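Local coordinates for Ydr267cp (PDB 2HES), which serves as an essential component of the cytosolic iron-sulfur protein assembly machinery, required for maturation of extramitochondrial Fe/S proteins, and interacts with NAR1, at residues Gly25-Gly30 and Gly319-Trp324; Ser80-Trp85 and Tyr120-Cys125; Val131-Thr136 and Ala166-Ser171; Val177-Asp182 and Gln237-Glu242; Leu273-Glu278 and Thr310-Gly315. All coordinates share one frame; numbering follows the deposited sequence.

Interaction 1: Gly25-Gly30 and Gly319-Trp324; sequences GILATG and GIVNFW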
# COMPACT_ATOMS: atom_id res chain seq x y z
N GLY A 25 -13.33 7.01 -8.49
CA GLY A 25 -14.55 6.65 -7.77
C GLY A 25 -14.78 5.16 -7.58
O GLY A 25 -15.89 4.76 -7.23
N ILE A 26 -13.77 4.33 -7.80
CA ILE A 26 -13.94 2.89 -7.65
C ILE A 26 -12.90 2.26 -6.71
O ILE A 26 -11.70 2.42 -6.94
CB ILE A 26 -13.85 2.15 -8.99
CG1 ILE A 26 -14.82 2.73 -10.05
CG2 ILE A 26 -14.03 0.64 -8.81
CD1 ILE A 26 -14.96 1.82 -11.31
N LEU A 27 -13.36 1.53 -5.69
CA LEU A 27 -12.47 0.76 -4.80
C LEU A 27 -12.35 -0.69 -5.29
O LEU A 27 -13.35 -1.40 -5.38
CB LEU A 27 -12.97 0.80 -3.33
CG LEU A 27 -12.02 0.27 -2.23
CD1 LEU A 27 -10.86 1.26 -1.95
CD2 LEU A 27 -12.79 -0.10 -0.94
N ALA A 28 -11.13 -1.13 -5.64
CA ALA A 28 -10.84 -2.55 -5.93
C ALA A 28 -10.40 -3.24 -4.62
O ALA A 28 -9.68 -2.64 -3.89
CB ALA A 28 -9.74 -2.68 -6.97
N THR A 29 -10.83 -4.48 -4.36
CA THR A 29 -10.42 -5.23 -3.14
C THR A 29 -9.86 -6.65 -3.39
O THR A 29 -10.22 -7.28 -4.38
CB THR A 29 -11.61 -5.35 -2.16
OG1 THR A 29 -12.64 -6.18 -2.74
CG2 THR A 29 -12.17 -3.98 -1.84
N GLY A 30 -9.03 -7.16 -2.48
CA GLY A 30 -8.45 -8.48 -2.58
C GLY A 30 -8.59 -9.20 -1.25
O GLY A 30 -8.51 -8.57 -0.20
N GLY A 319 -13.82 -9.56 6.56
CA GLY A 319 -14.32 -9.45 5.18
C GLY A 319 -15.14 -8.20 4.92
O GLY A 319 -15.84 -8.10 3.90
N ILE A 320 -15.02 -7.23 5.81
CA ILE A 320 -15.75 -5.99 5.73
C ILE A 320 -14.82 -4.84 5.34
O ILE A 320 -13.67 -4.77 5.80
CB ILE A 320 -16.47 -5.68 7.10
CG1 ILE A 320 -17.58 -6.72 7.36
CG2 ILE A 320 -16.98 -4.26 7.18
CD1 ILE A 320 -18.53 -6.33 8.50
N VAL A 321 -15.32 -3.95 4.51
CA VAL A 321 -14.70 -2.63 4.36
C VAL A 321 -15.55 -1.62 5.10
O VAL A 321 -16.71 -1.36 4.73
CB VAL A 321 -14.55 -2.18 2.87
CG1 VAL A 321 -13.96 -0.80 2.81
CG2 VAL A 321 -13.71 -3.15 2.12
N ASN A 322 -15.00 -1.07 6.18
CA ASN A 322 -15.67 0.04 6.84
C ASN A 322 -15.22 1.38 6.27
O ASN A 322 -14.02 1.61 6.04
CB ASN A 322 -15.45 -0.02 8.36
CG ASN A 322 -16.12 -1.21 9.00
OD1 ASN A 322 -15.48 -2.03 9.66
ND2 ASN A 322 -17.42 -1.30 8.81
N PHE A 323 -16.17 2.27 6.07
CA PHE A 323 -15.91 3.60 5.56
C PHE A 323 -16.20 4.56 6.67
O PHE A 323 -17.31 4.54 7.24
CB PHE A 323 -16.80 3.93 4.36
CG PHE A 323 -16.54 3.08 3.17
CD1 PHE A 323 -15.57 3.46 2.24
CD2 PHE A 323 -17.25 1.90 2.98
CE1 PHE A 323 -15.32 2.66 1.13
CE2 PHE A 323 -17.01 1.09 1.87
CZ PHE A 323 -16.04 1.47 0.94
N TRP A 324 -15.21 5.40 6.99
CA TRP A 324 -15.29 6.30 8.12
C TRP A 324 -15.16 7.74 7.71
O TRP A 324 -14.41 8.07 6.77
CB TRP A 324 -14.20 6.00 9.15
CG TRP A 324 -14.02 4.56 9.46
CD1 TRP A 324 -13.27 3.67 8.77
CD2 TRP A 324 -14.61 3.84 10.56
NE1 TRP A 324 -13.33 2.44 9.36
CE2 TRP A 324 -14.15 2.51 10.46
CE3 TRP A 324 -15.46 4.19 11.62
CZ2 TRP A 324 -14.52 1.52 11.37
CZ3 TRP A 324 -15.83 3.20 12.52
CH2 TRP A 324 -15.36 1.88 12.40
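Val321 sends both its methyls to the strand of Leu27 and Thr29. CG1, held anti to the backbone N (chi1 178°), meets the Leu27 tip head-on, with Val321 CG1 4.0 Å from Leu27 CD2. CG2 lies beside the backbone N instead and faces the methyl of Thr29, Thr29 CG2 being 4.3 Å from Val321 CG2. That threonine turns its hydroxyl elsewhere: OG1 hydrogen-bonds to the hydroxyl of Tyr13 and to the carbonyl of Lys37, which leaves CG2 as the part that touches Val321.

The two strands belong to different blades of a WD40 beta-propeller and run in nearly opposed directions, at 145°, with axes 10.1 Å apart at closest approach. This is the spacing of stacked sheets, and side chains alone fill the interface. Strand 320-325 lies between 312-316 and the N-terminal strand 5-11 in the closing blade. The pairing of 5-11 with 320-325 is the velcro closure of the ring; the present contact packs that blade on the first.

Two residues on, Phe323 brings its ring tip over to the same leucine methyl. Phe323 CZ lies 4.1 Å from Leu27 CD2, which approaches the ring obliquely. Val321 CG1 of its own strand sits 3.5 Å above the ring plane on one face, offset toward the rim, so Leu27 CD2 is received by Val321 CG1 and the far end of Phe323 together. The Phe323 ring also meets that of Phe46, with the planes inclined by about 40°.

Interaction 2: Ser80-Trp85 and Tyr120-Cys125; sequences STVSIW and YYLATC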
# COMPACT_ATOMS: atom_id res chain seq x y z
N SER A 80 2.10 -16.57 -6.96
CA SER A 80 3.34 -16.14 -7.62
C SER A 80 3.06 -15.34 -8.91
O SER A 80 3.99 -14.83 -9.53
CB SER A 80 4.28 -17.32 -7.93
OG SER A 80 4.00 -17.87 -9.22
N THR A 81 1.79 -15.21 -9.29
CA THR A 81 1.39 -14.47 -10.52
C THR A 81 0.77 -13.08 -10.26
O THR A 81 0.43 -12.75 -9.12
CB THR A 81 0.45 -15.31 -11.43
OG1 THR A 81 -0.90 -15.27 -10.93
CG2 THR A 81 0.93 -16.76 -11.54
N VAL A 82 0.64 -12.26 -11.32
CA VAL A 82 0.04 -10.91 -11.27
C VAL A 82 -0.85 -10.71 -12.51
O VAL A 82 -0.37 -10.81 -13.64
CB VAL A 82 1.12 -9.74 -11.23
CG1 VAL A 82 0.45 -8.39 -11.27
CG2 VAL A 82 2.02 -9.85 -10.01
N SER A 83 -2.14 -10.43 -12.30
CA SER A 83 -3.10 -10.22 -13.40
C SER A 83 -3.40 -8.74 -13.73
O SER A 83 -3.34 -7.90 -12.84
CB SER A 83 -4.42 -10.93 -13.08
OG SER A 83 -5.08 -10.31 -11.98
N ILE A 84 -3.79 -8.44 -14.98
CA ILE A 84 -4.11 -7.07 -15.44
C ILE A 84 -5.52 -6.89 -16.06
O ILE A 84 -5.84 -7.54 -17.06
CB ILE A 84 -3.06 -6.58 -16.50
CG1 ILE A 84 -1.64 -6.60 -15.94
CG2 ILE A 84 -3.40 -5.20 -17.01
CD1 ILE A 84 -1.27 -5.42 -15.02
N TRP A 85 -6.34 -5.97 -15.54
CA TRP A 85 -7.72 -5.74 -16.02
C TRP A 85 -8.00 -4.31 -16.52
O TRP A 85 -7.43 -3.35 -16.01
CB TRP A 85 -8.73 -6.09 -14.92
CG TRP A 85 -8.44 -7.38 -14.22
CD1 TRP A 85 -7.43 -7.63 -13.34
CD2 TRP A 85 -9.18 -8.60 -14.34
NE1 TRP A 85 -7.48 -8.93 -12.91
CE2 TRP A 85 -8.54 -9.56 -13.51
CE3 TRP A 85 -10.32 -8.99 -15.05
CZ2 TRP A 85 -9.01 -10.87 -13.39
CZ3 TRP A 85 -10.78 -10.31 -14.92
CH2 TRP A 85 -10.12 -11.23 -14.10
N TYR A 120 3.73 4.15 -16.13
CA TYR A 120 4.54 3.26 -16.96
C TYR A 120 5.24 2.11 -16.27
O TYR A 120 5.70 1.20 -16.93
CB TYR A 120 5.58 4.04 -17.70
CG TYR A 120 5.04 5.00 -18.68
CD1 TYR A 120 4.05 4.62 -19.61
CD2 TYR A 120 5.52 6.30 -18.72
CE1 TYR A 120 3.55 5.53 -20.53
CE2 TYR A 120 5.05 7.20 -19.65
CZ TYR A 120 4.06 6.82 -20.55
OH TYR A 120 3.59 7.75 -21.46
N TYR A 121 5.35 2.15 -14.95
CA TYR A 121 6.11 1.13 -14.24
C TYR A 121 5.19 0.49 -13.23
O TYR A 121 4.40 1.18 -12.59
CB TYR A 121 7.30 1.76 -13.51
CG TYR A 121 8.35 2.32 -14.42
CD1 TYR A 121 8.93 1.53 -15.42
CD2 TYR A 121 8.78 3.63 -14.26
CE1 TYR A 121 9.94 2.07 -16.26
CE2 TYR A 121 9.77 4.17 -15.08
CZ TYR A 121 10.33 3.38 -16.08
OH TYR A 121 11.31 3.93 -16.89
N LEU A 122 5.25 -0.82 -13.19
CA LEU A 122 4.58 -1.63 -12.21
C LEU A 122 5.66 -2.38 -11.44
O LEU A 122 6.44 -3.13 -12.02
CB LEU A 122 3.60 -2.61 -12.90
CG LEU A 122 2.90 -3.60 -11.97
CD1 LEU A 122 1.95 -2.86 -11.10
CD2 LEU A 122 2.15 -4.73 -12.77
N ALA A 123 5.72 -2.12 -10.13
CA ALA A 123 6.60 -2.87 -9.23
C ALA A 123 5.86 -4.03 -8.58
O ALA A 123 4.68 -3.89 -8.21
CB ALA A 123 7.09 -1.95 -8.13
N THR A 124 6.54 -5.15 -8.44
CA THR A 124 5.97 -6.28 -7.74
C THR A 124 6.95 -6.74 -6.64
O THR A 124 8.17 -6.59 -6.78
CB THR A 124 5.59 -7.45 -8.68
OG1 THR A 124 6.76 -8.12 -9.18
CG2 THR A 124 4.63 -6.97 -9.85
N CYS A 125 6.43 -7.28 -5.55
CA CYS A 125 7.35 -7.79 -4.52
C CYS A 125 6.83 -9.10 -4.01
O CYS A 125 5.66 -9.46 -4.22
CB CYS A 125 7.58 -6.81 -3.36
SG CYS A 125 6.09 -6.53 -2.40
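Val82 and Leu122 face each other between two packed sheets, while Thr124 and Ile84 carry the contact on toward its ends. Thr124 and Val82 pass at a slant, methyl against methyl, with Val82 CG2 3.9 Å from Thr124 CG2. On the threonine, OG1 stands between the backbone N and the carbonyl carbon (chi1 72°), which leaves CG2 anti to the carbonyl carbon and facing the valine. The other valine methyl serves Leu122: Val82 CG1 is 4.3 Å from Leu122 CD2.

Leu122 and Ile84 point at one another end to end. The terminal methyl Ile84 CD1 stops 4.2 Å from Leu122 CD2, so a single leucine methyl is shared by Val82 CG1 and Ile84 CD1. The first bond of Ile84 points neither at nor away from the other strand; the turn at chi2 (-79°) carries CD1 closer.

On the reverse side of strand 82-86, Trp85 NE1 donates to Ser83 OG at 2.9 Å, with the oxygen tilted out of the indole plane.

The strands are the third of one propeller blade and the second of the next. Strand 82-86 lies between 72-77 and 98-103, and strand 121-126 between 110-115 and 131-135. Ala74 touches both Ile84 and Leu122, and Ile103 adds to the packing round Leu122, while Ala123, on the other face of its strand, meets Trp161 of the blade beyond.

Interaction 3: Val131-Thr136 and Ala166-Ser171; sequences VWIWET and ALLASS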
# COMPACT_ATOMS: atom_id res chain seq x y z
N VAL A 131 12.19 -7.46 -5.52
CA VAL A 131 11.30 -6.46 -6.09
C VAL A 131 11.63 -6.47 -7.59
O VAL A 131 12.79 -6.33 -7.98
CB VAL A 131 11.57 -5.05 -5.48
CG1 VAL A 131 10.66 -3.98 -6.13
CG2 VAL A 131 11.27 -5.08 -3.97
N TRP A 132 10.60 -6.70 -8.39
CA TRP A 132 10.68 -6.62 -9.86
C TRP A 132 10.07 -5.32 -10.36
O TRP A 132 9.06 -4.82 -9.82
CB TRP A 132 10.00 -7.84 -10.48
CG TRP A 132 10.72 -9.16 -10.26
CD1 TRP A 132 11.29 -9.64 -9.09
CD2 TRP A 132 10.90 -10.19 -11.23
NE1 TRP A 132 11.83 -10.89 -9.31
CE2 TRP A 132 11.60 -11.25 -10.61
CE3 TRP A 132 10.54 -10.31 -12.60
CZ2 TRP A 132 11.96 -12.41 -11.29
CZ3 TRP A 132 10.90 -11.48 -13.27
CH2 TRP A 132 11.59 -12.52 -12.61
N ILE A 133 10.70 -4.74 -11.39
CA ILE A 133 10.17 -3.54 -12.05
C ILE A 133 9.79 -3.92 -13.47
O ILE A 133 10.63 -4.49 -14.22
CB ILE A 133 11.17 -2.34 -12.09
CG1 ILE A 133 11.72 -1.99 -10.70
CG2 ILE A 133 10.49 -1.11 -12.70
CD1 ILE A 133 10.71 -1.46 -9.77
N TRP A 134 8.53 -3.68 -13.82
CA TRP A 134 8.02 -3.99 -15.16
C TRP A 134 7.66 -2.65 -15.83
O TRP A 134 7.26 -1.69 -15.16
CB TRP A 134 6.77 -4.89 -15.10
CG TRP A 134 6.99 -6.32 -14.58
CD1 TRP A 134 6.91 -6.75 -13.26
CD2 TRP A 134 7.31 -7.49 -15.37
NE1 TRP A 134 7.19 -8.11 -13.21
CE2 TRP A 134 7.43 -8.58 -14.48
CE3 TRP A 134 7.50 -7.71 -16.75
CZ2 TRP A 134 7.73 -9.88 -14.91
CZ3 TRP A 134 7.81 -9.01 -17.18
CH2 TRP A 134 7.90 -10.08 -16.26
N GLU A 135 7.82 -2.58 -17.16
CA GLU A 135 7.47 -1.35 -17.87
C GLU A 135 6.38 -1.64 -18.90
O GLU A 135 6.40 -2.68 -19.54
CB GLU A 135 8.69 -0.81 -18.62
CG GLU A 135 8.44 0.52 -19.31
CD GLU A 135 9.69 1.18 -19.84
OE1 GLU A 135 10.60 0.47 -20.32
OE2 GLU A 135 9.76 2.43 -19.77
N THR A 136 5.46 -0.70 -19.07
CA THR A 136 4.45 -0.80 -20.12
C THR A 136 4.28 0.55 -20.82
O THR A 136 4.98 1.52 -20.50
CB THR A 136 3.10 -1.35 -19.55
OG1 THR A 136 2.19 -1.67 -20.62
CG2 THR A 136 2.44 -0.34 -18.56
N ALA A 166 9.96 9.04 -9.59
CA ALA A 166 10.16 7.62 -9.87
C ALA A 166 11.06 7.10 -8.73
O ALA A 166 12.23 6.75 -8.91
CB ALA A 166 10.77 7.42 -11.27
N LEU A 167 10.47 7.08 -7.54
CA LEU A 167 11.16 6.59 -6.35
C LEU A 167 10.24 5.56 -5.72
O LEU A 167 9.01 5.80 -5.56
CB LEU A 167 11.30 7.80 -5.40
CG LEU A 167 12.27 7.79 -4.23
CD1 LEU A 167 13.69 7.67 -4.77
CD2 LEU A 167 12.14 9.07 -3.38
N LEU A 168 10.83 4.44 -5.29
CA LEU A 168 10.04 3.27 -4.88
C LEU A 168 10.52 2.92 -3.47
O LEU A 168 11.74 2.97 -3.21
CB LEU A 168 10.35 2.10 -5.79
CG LEU A 168 9.63 0.81 -5.45
CD1 LEU A 168 8.14 0.89 -5.60
CD2 LEU A 168 10.20 -0.31 -6.32
N ALA A 169 9.59 2.61 -2.59
CA ALA A 169 9.91 2.13 -1.20
C ALA A 169 9.41 0.70 -1.00
O ALA A 169 8.22 0.42 -1.23
CB ALA A 169 9.27 3.07 -0.17
N SER A 170 10.28 -0.20 -0.53
CA SER A 170 9.88 -1.58 -0.24
C SER A 170 10.05 -1.82 1.24
O SER A 170 10.99 -1.27 1.84
CB SER A 170 10.71 -2.58 -1.03
OG SER A 170 12.08 -2.43 -0.81
N SER A 171 9.15 -2.57 1.83
CA SER A 171 9.16 -2.82 3.28
C SER A 171 9.24 -4.32 3.50
O SER A 171 8.55 -5.06 2.82
CB SER A 171 7.88 -2.29 3.93
OG SER A 171 7.72 -0.88 3.79
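Val131 opens the contact with both branches. Its CG1, anti to the backbone N (chi1 177°), points into the oncoming tip of Leu168, Val131 CG1 lying 3.7 Å from Leu168 CD2. Its CG2 covers the serine further along, at 3.9 Å from Ser170 CB. The methylene of Ser170 touches the valine, while its hydroxyl bonds to His152 NE2 and Trp180 NE1 on its own blade.

Two positions later, Ile133 reaches the same leucine tip to tip through CD1. The distance from Ile133 CD1 to Leu168 CD2 is also 3.7 Å, so this one leucine methyl touches both the valine and the isoleucine methyl at close van der Waals range. Ala123 of the adjacent strand lies against both Ile133 and Leu168, enlarging the apolar patch.

The strand axes run at 151° and come within 10.0 Å, the separation of facing sheets rather than of neighbours in one sheet. Such face packing of consecutive four-stranded blades is the hallmark of the WD40 beta-propeller, and the linked His152, Ser170 and Trp180 are consistent with the His-Ser/Thr-Trp part of the hydrogen-bond network known from WD repeats.

Interaction 4: Val177-Asp182 and Gln237-Glu242; sequences VRIWKD and QEWVCE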
# COMPACT_ATOMS: atom_id res chain seq x y z
N VAL A 177 13.17 -0.74 5.48
CA VAL A 177 12.59 -0.18 4.25
C VAL A 177 13.79 0.12 3.33
O VAL A 177 14.80 0.66 3.78
CB VAL A 177 11.80 1.11 4.54
CG1 VAL A 177 11.37 1.77 3.20
CG2 VAL A 177 10.59 0.82 5.42
N ARG A 178 13.67 -0.21 2.03
CA ARG A 178 14.68 0.17 1.05
C ARG A 178 14.07 1.15 0.07
O ARG A 178 12.89 1.03 -0.29
CB ARG A 178 15.28 -1.04 0.31
CG ARG A 178 16.30 -1.75 1.21
CD ARG A 178 16.96 -2.90 0.47
NE ARG A 178 17.89 -3.56 1.36
CZ ARG A 178 19.20 -3.45 1.35
NH1 ARG A 178 19.83 -2.70 0.45
NH2 ARG A 178 19.88 -4.12 2.29
N ILE A 179 14.89 2.10 -0.35
CA ILE A 179 14.47 3.11 -1.34
C ILE A 179 15.20 2.79 -2.61
O ILE A 179 16.43 2.57 -2.58
CB ILE A 179 14.83 4.58 -0.83
CG1 ILE A 179 14.27 4.90 0.55
CG2 ILE A 179 14.36 5.63 -1.90
CD1 ILE A 179 12.75 4.78 0.63
N TRP A 180 14.49 2.82 -3.74
CA TRP A 180 15.06 2.44 -5.00
C TRP A 180 14.82 3.56 -5.99
O TRP A 180 13.74 4.17 -5.99
CB TRP A 180 14.35 1.20 -5.53
CG TRP A 180 14.29 0.09 -4.54
CD1 TRP A 180 13.30 -0.09 -3.61
CD2 TRP A 180 15.18 -1.04 -4.43
NE1 TRP A 180 13.55 -1.26 -2.89
CE2 TRP A 180 14.69 -1.85 -3.38
CE3 TRP A 180 16.36 -1.44 -5.11
CZ2 TRP A 180 15.33 -3.05 -2.97
CZ3 TRP A 180 17.02 -2.60 -4.68
CH2 TRP A 180 16.48 -3.41 -3.61
N LYS A 181 15.82 3.80 -6.83
CA LYS A 181 15.78 4.93 -7.78
C LYS A 181 16.49 4.47 -9.04
O LYS A 181 17.35 3.62 -8.94
CB LYS A 181 16.63 6.04 -7.17
CG LYS A 181 16.78 7.23 -8.05
CD LYS A 181 17.40 8.33 -7.22
CE LYS A 181 17.52 9.59 -8.09
NZ LYS A 181 17.71 10.82 -7.31
N ASP A 182 16.15 5.03 -10.21
CA ASP A 182 16.92 4.65 -11.40
C ASP A 182 17.80 5.78 -11.91
O ASP A 182 17.50 6.97 -11.70
CB ASP A 182 16.01 4.19 -12.53
CG ASP A 182 15.49 5.33 -13.36
OD1 ASP A 182 14.53 5.99 -12.92
OD2 ASP A 182 16.06 5.57 -14.44
N GLN A 237 21.39 7.99 -1.05
CA GLN A 237 20.58 8.95 -0.29
C GLN A 237 20.77 8.75 1.19
O GLN A 237 20.72 7.62 1.67
CB GLN A 237 19.09 8.77 -0.61
CG GLN A 237 18.73 9.12 -2.07
CD GLN A 237 17.24 9.08 -2.36
OE1 GLN A 237 16.44 8.63 -1.53
NE2 GLN A 237 16.85 9.58 -3.56
N GLU A 238 20.95 9.86 1.90
CA GLU A 238 21.05 9.83 3.35
C GLU A 238 19.66 10.07 3.90
O GLU A 238 19.00 11.02 3.54
CB GLU A 238 22.02 10.90 3.84
CG GLU A 238 23.38 10.79 3.15
CD GLU A 238 24.49 11.54 3.85
OE1 GLU A 238 24.24 12.19 4.91
OE2 GLU A 238 25.63 11.50 3.33
N TRP A 239 19.24 9.19 4.80
CA TRP A 239 17.90 9.26 5.36
C TRP A 239 18.02 8.98 6.89
O TRP A 239 18.88 8.15 7.31
CB TRP A 239 17.06 8.21 4.58
CG TRP A 239 15.70 8.52 4.45
CD1 TRP A 239 14.88 8.67 5.50
CD2 TRP A 239 14.87 8.72 3.25
NE1 TRP A 239 13.62 8.94 5.08
CE2 TRP A 239 13.57 8.99 3.73
CE3 TRP A 239 15.09 8.72 1.84
CZ2 TRP A 239 12.49 9.23 2.90
CZ3 TRP A 239 13.98 8.97 1.01
CH2 TRP A 239 12.70 9.24 1.56
N VAL A 240 17.23 9.67 7.73
CA VAL A 240 17.20 9.38 9.19
C VAL A 240 15.76 9.23 9.64
O VAL A 240 14.89 9.72 8.97
CB VAL A 240 17.88 10.46 10.07
CG1 VAL A 240 19.38 10.53 9.71
CG2 VAL A 240 17.10 11.86 10.00
N CYS A 241 15.52 8.52 10.75
CA CYS A 241 14.18 8.47 11.32
C CYS A 241 14.05 9.75 12.16
O CYS A 241 14.85 9.95 13.11
CB CYS A 241 14.05 7.24 12.23
SG CYS A 241 12.47 7.31 13.04
N GLU A 242 13.16 10.63 11.76
CA GLU A 242 13.01 11.89 12.49
C GLU A 242 12.04 11.86 13.65
O GLU A 242 12.13 12.68 14.53
CB GLU A 242 12.59 12.96 11.52
CG GLU A 242 11.17 13.02 11.26
CD GLU A 242 10.78 14.37 10.67
OE1 GLU A 242 11.07 15.45 11.21
OE2 GLU A 242 10.22 14.34 9.62
O HOH W 1 19.19 10.76 -5.36
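Gln237 leaves its strand with CG beside the backbone N (chi1 -66°) and then runs extended, which lays its amide across the side chains of Ile179 and Lys181. Lys181 is extended too, but starts with CG opposite the backbone N (chi1 176°), and the two long chains cross at about a right angle. Gln237 NE2 is 3.9 Å from Lys181 CD, a contact with the aliphatic part of the lysine. The other end of the amide faces the isoleucine: Gln237 OE1 lies 3.7 Å from Ile179 CG2, and also sits at the edge of the Trp239 indole, in its plane. The second isoleucine branch meets that tryptophan crosswise, with Ile179 CG1 4.1 Å from Trp239 CZ3.

The strands cross at 152°, joining the third strand of one propeller blade to the outermost strand, 237-244, of the next. A water accepts from Gln237 NE2 at 3.2 Å and also lies near Lys181 NZ, at a spacing short enough to leave that bond doubtful.

The chemistry is thus lopsided: the amide is held by water on its NH2 side, whereas OE1 is packed against carbon with no hydrogen-bond partner in the model, at a likely energetic cost.

Interaction 5: Leu273-Glu278 and Thr310-Gly315; sequences LAVYEE and TILATG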
# COMPACT_ATOMS: atom_id res chain seq x y z
N LEU A 273 -7.86 2.11 14.78
CA LEU A 273 -7.60 3.07 13.71
C LEU A 273 -7.25 4.40 14.36
O LEU A 273 -8.07 5.01 15.10
CB LEU A 273 -8.86 3.25 12.84
CG LEU A 273 -8.94 4.42 11.85
CD1 LEU A 273 -7.85 4.29 10.79
CD2 LEU A 273 -10.30 4.51 11.18
N ALA A 274 -6.05 4.90 14.07
CA ALA A 274 -5.60 6.19 14.59
C ALA A 274 -5.24 7.14 13.46
O ALA A 274 -4.79 6.68 12.40
CB ALA A 274 -4.40 6.01 15.50
N VAL A 275 -5.43 8.43 13.73
CA VAL A 275 -5.02 9.51 12.83
C VAL A 275 -4.10 10.44 13.62
O VAL A 275 -4.39 10.75 14.78
CB VAL A 275 -6.25 10.31 12.29
CG1 VAL A 275 -5.82 11.44 11.34
CG2 VAL A 275 -7.21 9.33 11.60
N TYR A 276 -3.05 10.91 12.95
CA TYR A 276 -2.02 11.78 13.55
C TYR A 276 -1.84 13.06 12.75
O TYR A 276 -1.92 13.05 11.51
CB TYR A 276 -0.68 11.06 13.56
CG TYR A 276 -0.70 9.63 14.01
CD1 TYR A 276 -0.40 9.29 15.34
CD2 TYR A 276 -1.00 8.59 13.11
CE1 TYR A 276 -0.38 7.95 15.74
CE2 TYR A 276 -0.98 7.25 13.51
CZ TYR A 276 -0.71 6.93 14.83
OH TYR A 276 -0.66 5.61 15.21
N GLU A 277 -1.56 14.16 13.43
CA GLU A 277 -1.40 15.44 12.75
C GLU A 277 -0.09 16.08 13.22
O GLU A 277 0.24 15.98 14.39
CB GLU A 277 -2.61 16.36 13.07
CG GLU A 277 -2.53 17.71 12.41
CD GLU A 277 -3.58 18.67 12.92
OE1 GLU A 277 -3.90 18.63 14.14
OE2 GLU A 277 -4.10 19.46 12.10
N GLU A 278 0.64 16.72 12.29
CA GLU A 278 1.92 17.37 12.58
C GLU A 278 1.68 18.87 12.68
O GLU A 278 1.26 19.51 11.71
CB GLU A 278 2.93 17.08 11.45
CG GLU A 278 4.36 17.43 11.78
CD GLU A 278 5.30 17.27 10.59
OE1 GLU A 278 4.85 17.46 9.43
OE2 GLU A 278 6.49 16.99 10.85
N THR A 310 -12.46 14.30 2.11
CA THR A 310 -11.71 13.03 2.20
C THR A 310 -12.08 12.16 3.43
O THR A 310 -12.32 12.69 4.52
CB THR A 310 -10.15 13.23 1.95
OG1 THR A 310 -9.36 12.47 2.87
CG2 THR A 310 -9.73 14.73 1.96
N ILE A 311 -12.21 10.85 3.20
CA ILE A 311 -12.68 9.86 4.20
C ILE A 311 -11.70 8.68 4.35
O ILE A 311 -10.72 8.59 3.61
CB ILE A 311 -14.12 9.35 3.90
CG1 ILE A 311 -14.18 8.53 2.61
CG2 ILE A 311 -15.14 10.49 3.85
CD1 ILE A 311 -14.33 7.06 2.85
N LEU A 312 -11.95 7.78 5.31
CA LEU A 312 -11.04 6.65 5.50
C LEU A 312 -11.73 5.34 5.17
O LEU A 312 -12.88 5.11 5.54
CB LEU A 312 -10.48 6.61 6.94
CG LEU A 312 -9.47 7.72 7.27
CD1 LEU A 312 -9.56 8.23 8.71
CD2 LEU A 312 -8.08 7.21 6.94
N ALA A 313 -11.02 4.46 4.49
CA ALA A 313 -11.49 3.09 4.37
C ALA A 313 -10.57 2.14 5.12
O ALA A 313 -9.33 2.28 5.04
CB ALA A 313 -11.59 2.69 2.91
N THR A 314 -11.18 1.18 5.84
CA THR A 314 -10.42 0.15 6.51
C THR A 314 -10.92 -1.21 6.10
O THR A 314 -12.14 -1.42 5.96
CB THR A 314 -10.52 0.25 8.07
OG1 THR A 314 -11.90 0.27 8.47
CG2 THR A 314 -9.87 1.49 8.57
N GLY A 315 -9.98 -2.13 5.91
CA GLY A 315 -10.24 -3.53 5.58
C GLY A 315 -9.73 -4.54 6.60
O GLY A 315 -8.54 -4.54 6.97
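Leu273 and Thr314 mark the nearest backbone approach of the two strands, with CA atoms 8.3 Å apart, so the strands face each other from separate sheets and only side chains span the distance. Both Leu273 methyls lie on the same side of the threonine methyl, the two side chains meeting at a slant: Leu273 CD2 is 4.0 Å and Leu273 CD1 4.1 Å from Thr314 CG2. Thr314 offers this methyl because its OG1 stands between the backbone N and the carbonyl carbon (chi1 54°), where it meets Trp324 NE1 and His293 NE2 in hydrogen bonds.

Toward the other end, Val275 CG2 rests 3.9 Å from Leu312 CD1, the two side chains meeting at an angle rather than head-on. On Leu312, CG lies beside the backbone N (chi1 -71°), which brings CD1 to the valine. The four residues form two separate pairs, one toward each end of the contact, and all are buried.

Strand 273-279 lies between 264-268 and 282-289 of its blade; strand 312-316 lies between 298-303 and 320-325 of the closing one. Trp303 touches both Val275 and Leu312, Ala265 supports Leu312, and Val267 packs on Leu273.

From the N terminus, interaction 1 opens first, at 25-30, and closes last, at 319-324, so its loop spans nearly the whole chain and ties the first blade to the closing one. The other four nest inside it, in series and without crossing: interaction 2 closes before interaction 3 opens, then follow interactions 4 and 5, each joining consecutive blades. Interactions 2 and 3 share a sheet through neighbouring strands 121-126 and 131-135, interactions 3 and 4 through 167-172 and 177-183, and interactions 5 and 1 through 312-316 and 320-325. Between interactions 4 and 5, Arg213 forms salt bridges with Glu242 and Glu278.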